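Local coordinates for A rubisco-like protein (Burkholderia fungorum, PDB 3NWR), which is probably a lyase related to the large chain of ribulose bisphosphate carboxylase, with a substrate of its own that is not known with certainty, at residues A[211-216]-A[251-256]; A[182-187]-A[216-221]. All blocks are in the same frame, centred on the assembly; numbering follows the deposited sequence.

Interaction 1: residues A[211-216]-A[251-256]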
# COMPACT_ATOMS: atom_id res chain seq x y z
N ARG A 211 5.33 -13.30 -24.30
CA ARG A 211 4.01 -12.75 -24.52
C ARG A 211 4.08 -11.42 -25.29
O ARG A 211 3.31 -11.20 -26.23
CB ARG A 211 3.27 -12.57 -23.19
CG ARG A 211 1.79 -12.27 -23.33
CD ARG A 211 1.06 -12.34 -22.00
NE ARG A 211 1.23 -11.13 -21.19
CZ ARG A 211 2.02 -11.03 -20.13
NH1 ARG A 211 2.77 -12.06 -19.75
NH2 ARG A 211 2.08 -9.89 -19.45
N VAL A 212 5.00 -10.55 -24.89
CA VAL A 212 5.15 -9.26 -25.57
C VAL A 212 5.53 -9.46 -27.03
O VAL A 212 4.94 -8.85 -27.92
CB VAL A 212 6.19 -8.36 -24.88
CG1 VAL A 212 6.50 -7.13 -25.74
CG2 VAL A 212 5.70 -7.93 -23.50
N ARG A 213 6.52 -10.32 -27.28
CA ARG A 213 6.94 -10.58 -28.65
C ARG A 213 5.82 -11.16 -29.52
O ARG A 213 5.59 -10.69 -30.64
CB ARG A 213 8.17 -11.49 -28.67
CG ARG A 213 9.40 -10.88 -28.04
CD ARG A 213 10.58 -11.84 -28.16
NE ARG A 213 11.84 -11.18 -27.83
CZ ARG A 213 12.46 -11.29 -26.67
NH1 ARG A 213 11.95 -12.05 -25.72
NH2 ARG A 213 13.61 -10.66 -26.46
N ALA A 214 5.11 -12.16 -29.02
CA ALA A 214 4.04 -12.78 -29.81
C ALA A 214 2.89 -11.83 -30.05
O ALA A 214 2.39 -11.70 -31.16
CB ALA A 214 3.54 -14.05 -29.14
N VAL A 215 2.45 -11.16 -28.99
CA VAL A 215 1.33 -10.22 -29.11
C VAL A 215 1.64 -9.05 -30.04
O VAL A 215 0.82 -8.68 -30.88
CB VAL A 215 0.88 -9.71 -27.72
CG1 VAL A 215 -0.10 -8.55 -27.87
CG2 VAL A 215 0.25 -10.84 -26.92
N MET A 216 2.82 -8.45 -29.89
CA MET A 216 3.15 -7.30 -30.72
C MET A 216 3.27 -7.66 -32.20
O MET A 216 2.98 -6.84 -33.07
CB MET A 216 4.40 -6.57 -30.23
CG MET A 216 4.18 -5.73 -28.96
SD MET A 216 2.74 -4.64 -29.07
CE MET A 216 3.13 -3.74 -30.59
N GLU A 251 9.00 -1.43 -25.54
CA GLU A 251 9.34 -0.36 -26.48
C GLU A 251 10.02 -0.90 -27.74
O GLU A 251 9.68 -0.51 -28.86
CB GLU A 251 10.20 0.72 -25.82
CG GLU A 251 10.58 1.85 -26.77
CD GLU A 251 11.37 2.95 -26.09
OE1 GLU A 251 11.64 2.85 -24.87
OE2 GLU A 251 11.72 3.93 -26.78
N ARG A 252 10.99 -1.79 -27.55
CA ARG A 252 11.72 -2.36 -28.68
C ARG A 252 10.80 -3.10 -29.64
O ARG A 252 11.02 -3.11 -30.86
CB ARG A 252 12.82 -3.29 -28.19
CG ARG A 252 14.06 -2.57 -27.70
CD ARG A 252 15.25 -3.53 -27.62
NE ARG A 252 14.98 -4.68 -26.77
CZ ARG A 252 15.14 -4.69 -25.45
NH1 ARG A 252 15.56 -3.59 -24.82
NH2 ARG A 252 14.87 -5.78 -24.75
N GLU A 253 9.76 -3.72 -29.09
CA GLU A 253 8.81 -4.49 -29.88
C GLU A 253 7.69 -3.63 -30.47
O GLU A 253 6.74 -4.15 -31.05
CB GLU A 253 8.24 -5.63 -29.04
CG GLU A 253 9.28 -6.69 -28.71
CD GLU A 253 9.67 -7.52 -29.92
OE1 GLU A 253 8.79 -7.77 -30.77
OE2 GLU A 253 10.85 -7.91 -30.02
N GLY A 254 7.82 -2.31 -30.34
CA GLY A 254 6.87 -1.39 -30.95
C GLY A 254 5.64 -1.07 -30.14
O GLY A 254 4.66 -0.53 -30.65
N GLY A 255 5.67 -1.41 -28.85
CA GLY A 255 4.55 -1.14 -27.97
C GLY A 255 4.43 0.33 -27.63
O GLY A 255 5.32 1.13 -27.94
N SER A 256 3.34 0.70 -26.98
CA SER A 256 3.10 2.09 -26.62
C SER A 256 2.73 2.28 -25.16
O SER A 256 2.61 3.41 -24.69
CB SER A 256 1.98 2.67 -27.49
OG SER A 256 0.78 1.93 -27.30
O HOH W 1 7.56 -9.67 -32.19

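Interaction 2: residues A[182-187]-A[216-221]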
# COMPACT_ATOMS: atom_id res chain seq x y z
N LEU A 182 -5.64 -14.51 -29.55
CA LEU A 182 -6.81 -13.84 -29.00
C LEU A 182 -6.72 -12.34 -29.25
O LEU A 182 -7.69 -11.71 -29.66
CB LEU A 182 -6.92 -14.12 -27.50
CG LEU A 182 -7.97 -13.31 -26.75
CD1 LEU A 182 -9.36 -13.46 -27.37
CD2 LEU A 182 -7.97 -13.74 -25.29
N VAL A 183 -5.56 -11.76 -28.99
CA VAL A 183 -5.37 -10.34 -29.24
C VAL A 183 -5.67 -9.97 -30.69
O VAL A 183 -6.28 -8.94 -30.96
CB VAL A 183 -3.96 -9.89 -28.82
CG1 VAL A 183 -3.62 -8.53 -29.41
CG2 VAL A 183 -3.87 -9.85 -27.31
N ARG A 184 -5.26 -10.82 -31.63
CA ARG A 184 -5.59 -10.61 -33.04
C ARG A 184 -7.10 -10.50 -33.25
O ARG A 184 -7.57 -9.58 -33.92
CB ARG A 184 -5.00 -11.73 -33.90
CG ARG A 184 -5.33 -11.62 -35.39
CD ARG A 184 -4.99 -10.25 -35.94
NE ARG A 184 -4.55 -10.32 -37.34
CZ ARG A 184 -4.61 -9.31 -38.20
NH1 ARG A 184 -5.10 -8.15 -37.81
NH2 ARG A 184 -4.17 -9.46 -39.45
N GLU A 185 -7.85 -11.42 -32.65
CA GLU A 185 -9.31 -11.40 -32.76
C GLU A 185 -9.90 -10.14 -32.14
O GLU A 185 -10.83 -9.56 -32.69
CB GLU A 185 -9.92 -12.64 -32.11
CG GLU A 185 -9.50 -13.96 -32.74
CD GLU A 185 -9.86 -15.16 -31.88
OE1 GLU A 185 -10.45 -14.96 -30.79
OE2 GLU A 185 -9.54 -16.30 -32.28
N LEU A 186 -9.37 -9.73 -31.00
CA LEU A 186 -9.87 -8.53 -30.33
C LEU A 186 -9.61 -7.28 -31.18
O LEU A 186 -10.46 -6.39 -31.28
CB LEU A 186 -9.25 -8.38 -28.93
CG LEU A 186 -9.52 -9.53 -27.95
CD1 LEU A 186 -8.76 -9.37 -26.63
CD2 LEU A 186 -11.03 -9.68 -27.69
N CYS A 187 -8.44 -7.20 -31.79
CA CYS A 187 -8.13 -6.12 -32.72
C CYS A 187 -9.15 -6.08 -33.86
O CYS A 187 -9.71 -5.04 -34.18
CB CYS A 187 -6.73 -6.27 -33.30
SG CYS A 187 -5.37 -5.94 -32.15
N MET A 216 2.82 -8.45 -29.89
CA MET A 216 3.15 -7.30 -30.72
C MET A 216 3.27 -7.66 -32.20
O MET A 216 2.98 -6.84 -33.07
CB MET A 216 4.40 -6.57 -30.23
CG MET A 216 4.18 -5.73 -28.96
SD MET A 216 2.74 -4.64 -29.07
CE MET A 216 3.13 -3.74 -30.59
N SER A 217 3.69 -8.89 -32.49
CA SER A 217 3.71 -9.34 -33.88
C SER A 217 2.33 -9.21 -34.51
O SER A 217 2.19 -8.69 -35.62
CB SER A 217 4.19 -10.78 -33.99
OG SER A 217 4.24 -11.17 -35.35
N GLU A 218 1.31 -9.67 -33.80
CA GLU A 218 -0.06 -9.57 -34.27
C GLU A 218 -0.54 -8.13 -34.33
O GLU A 218 -1.18 -7.73 -35.29
CB GLU A 218 -1.00 -10.41 -33.39
CG GLU A 218 -0.78 -11.91 -33.51
CD GLU A 218 -1.30 -12.47 -34.82
OE1 GLU A 218 -1.91 -11.72 -35.61
OE2 GLU A 218 -1.09 -13.68 -35.05
N VAL A 219 -0.21 -7.34 -33.32
CA VAL A 219 -0.66 -5.96 -33.26
C VAL A 219 -0.06 -5.13 -34.40
O VAL A 219 -0.76 -4.35 -35.03
CB VAL A 219 -0.34 -5.33 -31.88
CG1 VAL A 219 -0.69 -3.86 -31.86
CG2 VAL A 219 -1.10 -6.09 -30.80
N ARG A 220 1.23 -5.33 -34.66
CA ARG A 220 1.91 -4.63 -35.75
C ARG A 220 1.29 -5.01 -37.10
O ARG A 220 1.01 -4.14 -37.93
CB ARG A 220 3.42 -4.93 -35.75
CG ARG A 220 4.19 -4.36 -34.54
CD ARG A 220 5.72 -4.52 -34.66
NE ARG A 220 6.14 -5.90 -34.91
CZ ARG A 220 6.60 -6.74 -33.99
NH1 ARG A 220 6.75 -6.37 -32.73
NH2 ARG A 220 6.95 -7.98 -34.35
N ARG A 221 1.08 -6.30 -37.31
CA ARG A 221 0.48 -6.75 -38.56
C ARG A 221 -0.95 -6.23 -38.70
O ARG A 221 -1.38 -5.89 -39.80
CB ARG A 221 0.49 -8.27 -38.66
CG ARG A 221 -0.04 -8.73 -40.00
CD ARG A 221 -0.22 -10.23 -40.11
NE ARG A 221 -1.22 -10.56 -41.12
CZ ARG A 221 -1.60 -11.79 -41.42
NH1 ARG A 221 -1.05 -12.82 -40.79
NH2 ARG A 221 -2.52 -12.00 -42.34

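Interaction 1: residues A[211-216]-A[251-256]
Met216, Val212 and Arg213 on the flank of helix 208-226 pack against Glu253, Gly254 and Gly255, the turn that closes helix 240-252, in the outer layer of the TIM-barrel domain. No direct hydrogen bond joins the two segments; about 249 Å² of surface is buried by van der Waals contact. The backbones come nearest at Met216 and Glu253, whose CA atoms are 6.4 Å apart. Met216 lies against the turn with its whole length. Its CB sits 3.5 Å from the carbonyl O of Glu253, and because the chain bends at chi2 (-49°) and again at chi3, the methyl CE comes within 3.6 Å of Gly254 O while SD faces Gly255 CA. The turn is a Schellman motif: Gly254, with a phi of 86°, is the C-prime residue, and Gly255 N returns to Val250 O. Glu253 extends across to helix 208-226. Its CB and CG rest on the Val212 CG1 methyl, with CB 4.0 Å away, and its carboxylate lies against the aliphatic part of Arg213. Arg213 NE is 4.1 Å from Glu253 OE2, beyond salt-bridge range, and the guanidinium and carboxylate planes stand 69° apart. The polar link is instead a water, which donates both to the backbone O of Arg213 and to Glu253 OE1, at 2.7 Å each. OE1 has a second partner in Arg220, one turn beyond Met216. On the barrel side, Val212 and Met216 touch Phe234 of strand 233-235. The chemistry is thus divided: the Met216 chain lies on the backbone of the turn and the Val212 methyl on the aliphatic part of Glu253, whereas at the outer margin OE1 is held by water and by Arg220, and the Arg213 charge probably adds only a diffuse attraction.

Interaction 2: residues A[182-187]-A[216-221]
Val183 and Val219 form the closer of two apolar contacts in the packing between helices 176-189 and 208-226. Their methyls meet at 3.8 Å, CG1 of Val183 against CG2 of Val219. Cys187, one turn further along, offers its SG to the same CG2 at 4.5 Å, a looser touch. These side chains lie on the buried side, where Val219 also meets Val232 and Cys187 meets Val230.

The charged part lies nearer the surface. Glu218 OE1 lies against the Arg184 chain from CB to NE, 3.4 Å from CG, and forms a salt bridge to NE at 3.5 Å. In Arg184, chi1 (178°) sets CG anti to the backbone N, and the chain then bends at chi2 and chi3, crossing the Glu218 side chain at about a right angle. The stronger polar partner of the guanidinium is Glu188, on the same helix, which pairs with NH1. Two like charges also meet: Arg184 NH2 stands over one face of the Arg221 guanidinium, 3.6 Å from its NE, with the two planes 64° apart. The nearby carboxylates of Glu218 and Glu188 probably offset part of this repulsion.

The backbone geometry is that of neighbouring helices running the same way: the axes approach to 9.0 Å and cross at -26°, and the nearest CA atoms are those of Arg184 and Glu218. Such roughly parallel packing of consecutive helices, apolar on the inner side and charged outside, is typical of the outer helical layer of a TIM barrel, here in the rubisco-type catalytic domain.

Interactions 1 and 2 lie on different flanks of helix 208-226, their centres about 10 Å apart. Met216 belongs to both ranges but touches 251-256 and not 182-187. Two direct contacts join them: a salt bridge of 3.2 Å from Arg220 NH1 to Glu253 OE1, and methyl packing of 3.8 Å between Val215 CG1 and Val183 CG1. Together they tie three successive helices of the barrel layer. A glycerol, probably from the crystallisation liquor, hydrogen-bonds to Gly254 O, and bound glycerol lies about 4 Å from the Val219 side chain. Arg211 of the shared helix forms a salt bridge with Asp196, next in sequence to the carboxylated Lys195, consistent with a second-shell connection toward a rubisco-type active site.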